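Local atomic coordinates of tautomerase (Advenella mimigardefordensis DPN7, PDB entry 6VVW), a protein that belongs to the tautomerase superfamily and assembles as a trimer whose subunits are each built round two beta-alpha-beta units that share one sheet. Residues K26-T31 against P37-S42; S51-A54 against G58-F61; N79-I84 against T101-I106. All blocks are in the same frame, centred on the assembly; numbering follows the deposited sequence.

Overall arrangement
Contacts 1 and 3 are buried helix-on-strand contacts in the core, each within one of the two beta-alpha-beta units of the subunit. Their centres lie about 11 Å apart, and their helices touch where V27 meets A83 and I84. Both reach the same four-strand sheet, at its two outermost strands within the chain, 40-43 and 99-106. Contact 2 is only partly buried and lies on the other side of the chain's centre from contact 1, their centres about 26 Å apart. Its chemistry is mixed: a backbone hydrogen bond, small apolar groups and a phenyl ring, whereas contacts 1 and 3 join their segments through aliphatic side chains. All three adjoin neighbouring subunits.

Contact 1: K26-T31 against P37-S42; sequences KVIEQT and PSIRIS
I28 of helix 16-30 packs against I39 and I41, which lead into and lie on strand 40-43. The contact thus joins the helix to the second strand of a beta-alpha-beta unit made of strand 3-8, helix 16-30 and strand 40-43. The I28 and I39 side chains lie alongside each other, pointing opposite ways, and several of their carbons meet. CG2 of I28 lies 3.5 Å from CG2 of I39, tighter than a usual van der Waals contact, and is also close to CG1 and CD1 of that residue. The other end of I28 does separate work. With CG1 beside the backbone N (chi1 -72°) and the chain beyond it extended, CD1 is carried past CG2 of I39 to meet CD1 of I41, tip to tip, at 3.7 Å. I28 therefore spans I39 and I41, which flank R40 and send their side chains to the same side. E29 takes a smaller part at the margin, its aliphatic CG 4.2 Å from CD1 of I39. That same methyl reaches the helix backbone, where CD1 of I39 lies 3.9 Å from N of E29. Further out within the chain, P2 touches both I28 and I39, L4 of the neighbouring strand 3-8 touches I28 and I41, and L21, A24 and T25 of the helix touch I41. R40, I41 and S42 form an antiparallel ladder with a strand of the second subunit, so this edge of the sheet continues across the interface. The side chain of R40 starts away from the helix and reaches that subunit too, its NH2 hydrogen-bonded to C98 O of the second subunit.

Contact 2: S51-A54 against G58-F61; sequences SIVA and GAEF
S51 and G58 are joined by the one hydrogen bond between the two segments, from G58 N to S51 O at 3.2 Å. It is noticeably bent, with an N-H...O angle of 145°. G58 has a positive phi, and from it the chain passes close to V53 at A59 and then leads off toward F61 at a steep angle to strand 51-53. Apolar contacts continue the join from V53. Its CB lies 3.6 Å from CB of A59, where the backbones also come near. CG2 of V53, the methyl beside the backbone N, reaches further along the second segment to CB of F61, also at 3.6 Å, the two side chains crossing at a slant. V53 thus bridges A59 and F61, whose side chains start toward it, while that of E60 between them starts away and carries its carboxylate to a salt bridge with R12. The aromatic contact involves S51 and F61. Having CG between the backbone N and the carbonyl carbon (chi1 89°) brings the ring back beside strand 51-53. OG of S51 approaches it obliquely, 3.8 Å from CE1, and CB of S51 lies 3.9 Å from the same ring carbon. I46 of the same chain touches both S51 and F61. Across the subunit interface, S51, I52 and V53 form an antiparallel ladder with a strand of the third subunit, and R40 of that subunit packs on both V53 and F61. The segments belong to a short beta hairpin, strands 51-53 and 56-57, and the chain leaving it; the first strand of the hairpin adds to the sheet of a neighbouring subunit, as in trimeric members of the tautomerase superfamily.

Contact 3: N79-I84 against T101-I106; sequences NFLAAI and TMLIDI
The ends of L81 and L103 meet head-on, and with T101 these leucines account for most of the surface buried here. One methyl of L81 does much of the touching. Its CD2 lies 3.4 Å from CD1 of L103, tighter than normal van der Waals contact, and 3.6 Å from CD2 of the same leucine, so it faces both branches of the L103 fork. The same CD1 of L103 also meets CG of L81 at 3.7 Å. The bond from CA to CB in L81 does not aim at the strand; CG sits beside the backbone N (chi1 -52°), and while CD1 continues the extended chain, CD2 branches off it, back toward the strand. T101 meets that methyl too, through CG2 at 3.8 Å from CD2 of L81. T101 and L103 alternate with M102, so both present their side chains to helix 74-92, the helix of a beta-alpha-beta crossover that links strand 62-69 to the parallel strand 99-106. M102 starts out from the other face of the sheet and packs on V65 and on I3 of the third subunit. That subunit also borders the leucine pair, its G116 packing on L81 and its H110 on L103, while T101 and M102 join one of its strands in an antiparallel ladder. From the helix, I84 packs on I64 of strand 62-69, which T101 touches as well.

Contact 1: K26-T31 against P37-S42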
loop_
_atom_site.group_PDB
_atom_site.type_symbol
_atom_site.label_atom_id
_atom_site.label_comp_id
_atom_site.label_asym_id
_atom_site.label_seq_id
_atom_site.Cartn_x
_atom_site.Cartn_y
_atom_site.Cartn_z
ATOM N N LYS A 26 -3.233 18.512 9.820
ATOM C CA LYS A 26 -2.651 19.613 10.582
ATOM C C LYS A 26 -1.346 19.211 11.267
ATOM O O LYS A 26 -0.464 20.057 11.479
ATOM C CB LYS A 26 -3.670 20.119 11.603
ATOM C CG LYS A 26 -3.374 21.499 12.161
ATOM C CD LYS A 26 -4.172 22.609 11.475
ATOM C CE LYS A 26 -4.132 23.891 12.335
ATOM N NZ LYS A 26 -4.984 25.016 11.833
ATOM N N VAL A 27 -1.197 17.928 11.605
ATOM C CA VAL A 27 0.030 17.432 12.213
ATOM C C VAL A 27 1.065 17.136 11.142
ATOM O O VAL A 27 2.277 17.197 11.416
ATOM C CB VAL A 27 -0.256 16.185 13.076
ATOM C CG1 VAL A 27 0.945 15.270 13.176
ATOM C CG2 VAL A 27 -0.670 16.580 14.469
ATOM N N ILE A 28 0.629 16.869 9.908
ATOM C CA ILE A 28 1.597 16.643 8.848
ATOM C C ILE A 28 2.243 17.958 8.428
ATOM O O ILE A 28 3.452 18.013 8.182
ATOM C CB ILE A 28 0.959 15.903 7.671
ATOM C CG1 ILE A 28 0.708 14.463 8.082
ATOM C CG2 ILE A 28 1.917 15.870 6.545
ATOM C CD1 ILE A 28 0.304 13.594 6.971
ATOM N N GLU A 29 1.474 19.047 8.377
ATOM C CA GLU A 29 2.116 20.352 8.328
ATOM C C GLU A 29 2.981 20.557 9.561
ATOM O O GLU A 29 4.181 20.833 9.467
ATOM C CB GLU A 29 1.102 21.482 8.284
ATOM C CG GLU A 29 -0.211 21.247 7.631
ATOM C CD GLU A 29 -1.207 22.274 8.133
ATOM O OE1 GLU A 29 -1.551 22.209 9.330
ATOM O OE2 GLU A 29 -1.580 23.193 7.356
ATOM N N GLN A 30 2.373 20.429 10.738
ATOM C CA GLN A 30 3.038 20.710 12.003
ATOM C C GLN A 30 4.340 19.937 12.142
ATOM O O GLN A 30 5.137 20.208 13.048
ATOM C CB GLN A 30 2.107 20.377 13.168
ATOM C CG GLN A 30 1.292 21.546 13.673
ATOM C CD GLN A 30 0.673 21.251 15.008
ATOM O OE1 GLN A 30 0.671 20.111 15.462
ATOM N NE2 GLN A 30 0.168 22.278 15.664
ATOM N N THR A 31 4.554 18.972 11.249
ATOM C CA THR A 31 5.741 18.120 11.218
ATOM C C THR A 31 6.695 18.513 10.100
ATOM O O THR A 31 7.217 17.648 9.395
ATOM C CB THR A 31 5.321 16.670 11.073
ATOM O OG1 THR A 31 4.188 16.625 10.194
ATOM C CG2 THR A 31 4.964 16.082 12.445
ATOM N N PRO A 37 -0.841 21.627 0.003
ATOM C CA PRO A 37 -1.261 20.922 -1.220
ATOM C C PRO A 37 -0.531 19.627 -1.506
ATOM O O PRO A 37 -0.953 18.847 -2.366
ATOM C CB PRO A 37 -0.971 21.939 -2.326
ATOM C CG PRO A 37 -0.954 23.248 -1.650
ATOM C CD PRO A 37 -0.420 23.008 -0.289
ATOM N N SER A 38 0.570 19.400 -0.793
ATOM C CA SER A 38 1.390 18.213 -0.983
ATOM C C SER A 38 0.853 17.016 -0.221
ATOM O O SER A 38 1.036 15.870 -0.646
ATOM C CB SER A 38 2.809 18.514 -0.520
ATOM O OG SER A 38 2.764 19.302 0.662
ATOM N N ILE A 39 0.221 17.248 0.869
ATOM C CA ILE A 39 -0.223 16.173 1.731
ATOM C C ILE A 39 -1.580 15.701 1.270
ATOM O O ILE A 39 -2.408 16.492 0.812
ATOM C CB ILE A 39 -0.282 16.644 3.188
ATOM C CG1 ILE A 39 0.983 17.443 3.525
ATOM C CG2 ILE A 39 -0.504 15.452 4.096
ATOM C CD1 ILE A 39 0.783 18.538 4.554
ATOM N N ARG A 40 -1.802 14.400 1.371
ATOM C CA ARG A 40 -3.133 13.835 1.359
ATOM C C ARG A 40 -3.147 12.715 2.378
ATOM O O ARG A 40 -2.101 12.251 2.830
ATOM C CB ARG A 40 -3.548 13.331 -0.037
ATOM C CG ARG A 40 -2.400 12.939 -0.935
ATOM C CD ARG A 40 -2.865 12.376 -2.267
ATOM N NE ARG A 40 -3.157 13.439 -3.223
ATOM C CZ ARG A 40 -3.641 13.257 -4.451
ATOM N NH1 ARG A 40 -3.922 12.047 -4.920
ATOM N NH2 ARG A 40 -3.871 14.308 -5.215
ATOM N N ILE A 41 -4.341 12.312 2.786
ATOM C CA ILE A 41 -4.488 11.213 3.729
ATOM C C ILE A 41 -5.733 10.454 3.344
ATOM O O ILE A 41 -6.775 11.060 3.085
ATOM C CB ILE A 41 -4.601 11.701 5.182
ATOM C CG1 ILE A 41 -3.286 12.322 5.635
ATOM C CG2 ILE A 41 -4.962 10.547 6.075
ATOM C CD1 ILE A 41 -3.417 13.278 6.781
ATOM N N SER A 42 -5.640 9.134 3.312
ATOM C CA SER A 42 -6.767 8.292 2.944
ATOM C C SER A 42 -7.000 7.269 4.041
ATOM O O SER A 42 -6.074 6.547 4.415
ATOM C CB SER A 42 -6.496 7.591 1.625
ATOM O OG SER A 42 -5.935 6.310 1.843
#

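Contact 2: S51-A54 against G58-F61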
loop_
_atom_site.group_PDB
_atom_site.type_symbol
_atom_site.label_atom_id
_atom_site.label_comp_id
_atom_site.label_asym_id
_atom_site.label_seq_id
_atom_site.Cartn_x
_atom_site.Cartn_y
_atom_site.Cartn_z
ATOM N N SER A 51 -8.670 -8.908 9.548
ATOM C CA SER A 51 -7.344 -8.523 10.021
ATOM C C SER A 51 -6.973 -9.343 11.251
ATOM O O SER A 51 -7.826 -9.968 11.872
ATOM C CB SER A 51 -7.276 -7.045 10.369
ATOM O OG SER A 51 -7.802 -6.845 11.666
ATOM N N ILE A 52 -5.671 -9.326 11.598
ATOM C CA ILE A 52 -5.100 -10.031 12.750
ATOM C C ILE A 52 -3.909 -9.276 13.325
ATOM O O ILE A 52 -2.917 -9.079 12.625
ATOM C CB ILE A 52 -4.590 -11.437 12.398
ATOM C CG1 ILE A 52 -5.552 -12.235 11.544
ATOM C CG2 ILE A 52 -4.257 -12.199 13.655
ATOM C CD1 ILE A 52 -5.232 -13.700 11.598
ATOM N N VAL A 53 -3.943 -8.930 14.610
ATOM C CA VAL A 53 -2.786 -8.389 15.319
ATOM C C VAL A 53 -2.320 -9.433 16.316
ATOM O O VAL A 53 -3.143 -10.066 16.985
ATOM C CB VAL A 53 -3.100 -7.058 16.025
ATOM C CG1 VAL A 53 -2.198 -6.851 17.250
ATOM C CG2 VAL A 53 -2.931 -5.917 15.053
ATOM N N ALA A 54 -0.997 -9.594 16.431
ATOM C CA ALA A 54 -0.420 -10.802 16.998
ATOM C C ALA A 54 -1.077 -11.947 16.252
ATOM O O ALA A 54 -1.227 -11.885 15.028
ATOM C CB ALA A 54 -0.630 -10.885 18.517
ATOM N N GLY A 58 -9.468 -10.278 14.565
ATOM C CA GLY A 58 -10.129 -9.222 15.292
ATOM C C GLY A 58 -9.271 -8.757 16.443
ATOM O O GLY A 58 -9.327 -9.312 17.548
ATOM N N ALA A 59 -8.437 -7.758 16.165
ATOM C CA ALA A 59 -7.715 -7.012 17.191
ATOM C C ALA A 59 -7.532 -5.596 16.669
ATOM O O ALA A 59 -7.009 -5.418 15.569
ATOM C CB ALA A 59 -6.370 -7.663 17.509
ATOM N N GLU A 60 -8.002 -4.602 17.420
ATOM C CA GLU A 60 -8.033 -3.254 16.887
ATOM C C GLU A 60 -6.641 -2.849 16.434
ATOM O O GLU A 60 -5.638 -3.249 17.027
ATOM C CB GLU A 60 -8.565 -2.291 17.931
ATOM C CG GLU A 60 -9.806 -2.821 18.635
ATOM C CD GLU A 60 -10.698 -1.723 19.145
ATOM O OE1 GLU A 60 -10.523 -0.562 18.718
ATOM O OE2 GLU A 60 -11.585 -2.013 19.975
ATOM N N PHE A 61 -6.573 -2.080 15.355
ATOM C CA PHE A 61 -5.273 -1.830 14.770
ATOM C C PHE A 61 -5.332 -0.616 13.873
ATOM O O PHE A 61 -6.381 -0.256 13.341
ATOM C CB PHE A 61 -4.793 -3.016 13.955
ATOM C CG PHE A 61 -5.226 -2.953 12.549
ATOM C CD1 PHE A 61 -6.509 -3.310 12.203
ATOM C CD2 PHE A 61 -4.362 -2.515 11.566
ATOM C CE1 PHE A 61 -6.930 -3.245 10.899
ATOM C CE2 PHE A 61 -4.776 -2.442 10.266
ATOM C CZ PHE A 61 -6.068 -2.818 9.926
#

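Contact 3: N79-I84 against T101-I106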
loop_
_atom_site.group_PDB
_atom_site.type_symbol
_atom_site.label_atom_id
_atom_site.label_comp_id
_atom_site.label_asym_id
_atom_site.label_seq_id
_atom_site.Cartn_x
_atom_site.Cartn_y
_atom_site.Cartn_z
ATOM N N ASN A 79 9.639 12.559 14.491
ATOM C CA ASN A 79 8.676 13.449 15.103
ATOM C C ASN A 79 7.276 13.183 14.584
ATOM O O ASN A 79 6.329 13.101 15.383
ATOM C CB ASN A 79 9.085 14.902 14.868
ATOM C CG ASN A 79 10.133 15.370 15.854
ATOM O OD1 ASN A 79 10.872 14.561 16.423
ATOM N ND2 ASN A 79 10.198 16.677 16.081
ATOM N N PHE A 80 7.146 13.046 13.260
ATOM C CA PHE A 80 5.947 12.493 12.644
ATOM C C PHE A 80 5.400 11.343 13.458
ATOM O O PHE A 80 4.239 11.344 13.871
ATOM C CB PHE A 80 6.246 11.959 11.252
ATOM C CG PHE A 80 6.351 12.990 10.200
ATOM C CD1 PHE A 80 7.475 13.780 10.099
ATOM C CD2 PHE A 80 5.365 13.126 9.261
ATOM C CE1 PHE A 80 7.594 14.705 9.095
ATOM C CE2 PHE A 80 5.475 14.053 8.255
ATOM C CZ PHE A 80 6.588 14.849 8.170
ATOM N N LEU A 81 6.241 10.332 13.660
ATOM C CA LEU A 81 5.779 9.101 14.288
ATOM C C LEU A 81 5.135 9.362 15.644
ATOM O O LEU A 81 4.091 8.781 15.969
ATOM C CB LEU A 81 6.950 8.126 14.412
ATOM C CG LEU A 81 7.653 7.945 13.073
ATOM C CD1 LEU A 81 8.783 6.925 13.128
ATOM C CD2 LEU A 81 6.619 7.551 12.061
ATOM N N ALA A 82 5.729 10.253 16.438
ATOM C CA ALA A 82 5.250 10.480 17.797
ATOM C C ALA A 82 3.967 11.304 17.810
ATOM O O ALA A 82 3.017 10.983 18.538
ATOM C CB ALA A 82 6.343 11.167 18.611
ATOM N N ALA A 83 3.912 12.373 17.013
ATOM C CA ALA A 83 2.692 13.171 17.012
ATOM C C ALA A 83 1.551 12.460 16.301
ATOM O O ALA A 83 0.387 12.716 16.607
ATOM C CB ALA A 83 2.934 14.525 16.363
ATOM N N ILE A 84 1.859 11.573 15.357
ATOM C CA ILE A 84 0.840 10.927 14.534
ATOM C C ILE A 84 0.273 9.711 15.240
ATOM O O ILE A 84 -0.920 9.395 15.094
ATOM C CB ILE A 84 1.432 10.568 13.160
ATOM C CG1 ILE A 84 1.301 11.731 12.186
ATOM C CG2 ILE A 84 0.770 9.374 12.572
ATOM C CD1 ILE A 84 2.319 11.685 11.061
ATOM N N THR A 101 3.281 2.599 11.928
ATOM C CA THR A 101 3.567 3.532 10.857
ATOM C C THR A 101 4.782 3.059 10.079
ATOM O O THR A 101 5.581 2.252 10.552
ATOM C CB THR A 101 3.792 4.926 11.414
ATOM O OG1 THR A 101 2.829 5.145 12.441
ATOM C CG2 THR A 101 3.600 5.968 10.349
ATOM N N MET A 102 4.902 3.569 8.870
ATOM C CA MET A 102 5.831 3.023 7.896
ATOM C C MET A 102 6.233 4.188 6.999
ATOM O O MET A 102 5.455 4.598 6.132
ATOM C CB MET A 102 5.178 1.900 7.103
ATOM C CG MET A 102 4.952 0.600 7.858
ATOM S SD MET A 102 3.516 0.616 8.923
ATOM C CE MET A 102 2.342 1.210 7.717
ATOM N N LEU A 103 7.414 4.748 7.250
ATOM C CA LEU A 103 7.854 5.969 6.588
ATOM C C LEU A 103 8.660 5.605 5.356
ATOM O O LEU A 103 9.655 4.875 5.447
ATOM C CB LEU A 103 8.681 6.825 7.531
ATOM C CG LEU A 103 7.948 7.156 8.811
ATOM C CD1 LEU A 103 8.774 8.163 9.521
ATOM C CD2 LEU A 103 6.598 7.722 8.456
ATOM N N ILE A 104 8.203 6.078 4.203
ATOM C CA ILE A 104 8.722 5.658 2.912
ATOM C C ILE A 104 9.147 6.919 2.195
ATOM O O ILE A 104 8.300 7.717 1.777
ATOM C CB ILE A 104 7.683 4.885 2.094
ATOM C CG1 ILE A 104 6.797 4.051 3.010
ATOM C CG2 ILE A 104 8.372 4.008 1.081
ATOM C CD1 ILE A 104 6.538 2.665 2.512
ATOM N N ASP A 105 10.452 7.104 2.052
ATOM C CA ASP A 105 10.996 8.318 1.470
ATOM C C ASP A 105 11.280 8.070 0.004
ATOM O O ASP A 105 12.127 7.238 -0.336
ATOM C CB ASP A 105 12.243 8.780 2.225
ATOM C CG ASP A 105 11.885 9.386 3.550
ATOM O OD1 ASP A 105 11.461 8.602 4.427
ATOM O OD2 ASP A 105 11.940 10.627 3.701
ATOM N N ILE A 106 10.549 8.798 -0.854
ATOM C CA ILE A 106 10.561 8.670 -2.305
ATOM C C ILE A 106 11.459 9.747 -2.900
ATOM O O ILE A 106 11.587 10.867 -2.380
ATOM C CB ILE A 106 9.134 8.754 -2.899
ATOM C CG1 ILE A 106 8.934 7.702 -3.978
ATOM C CG2 ILE A 106 8.861 10.135 -3.520
ATOM C CD1 ILE A 106 7.880 8.096 -5.006
#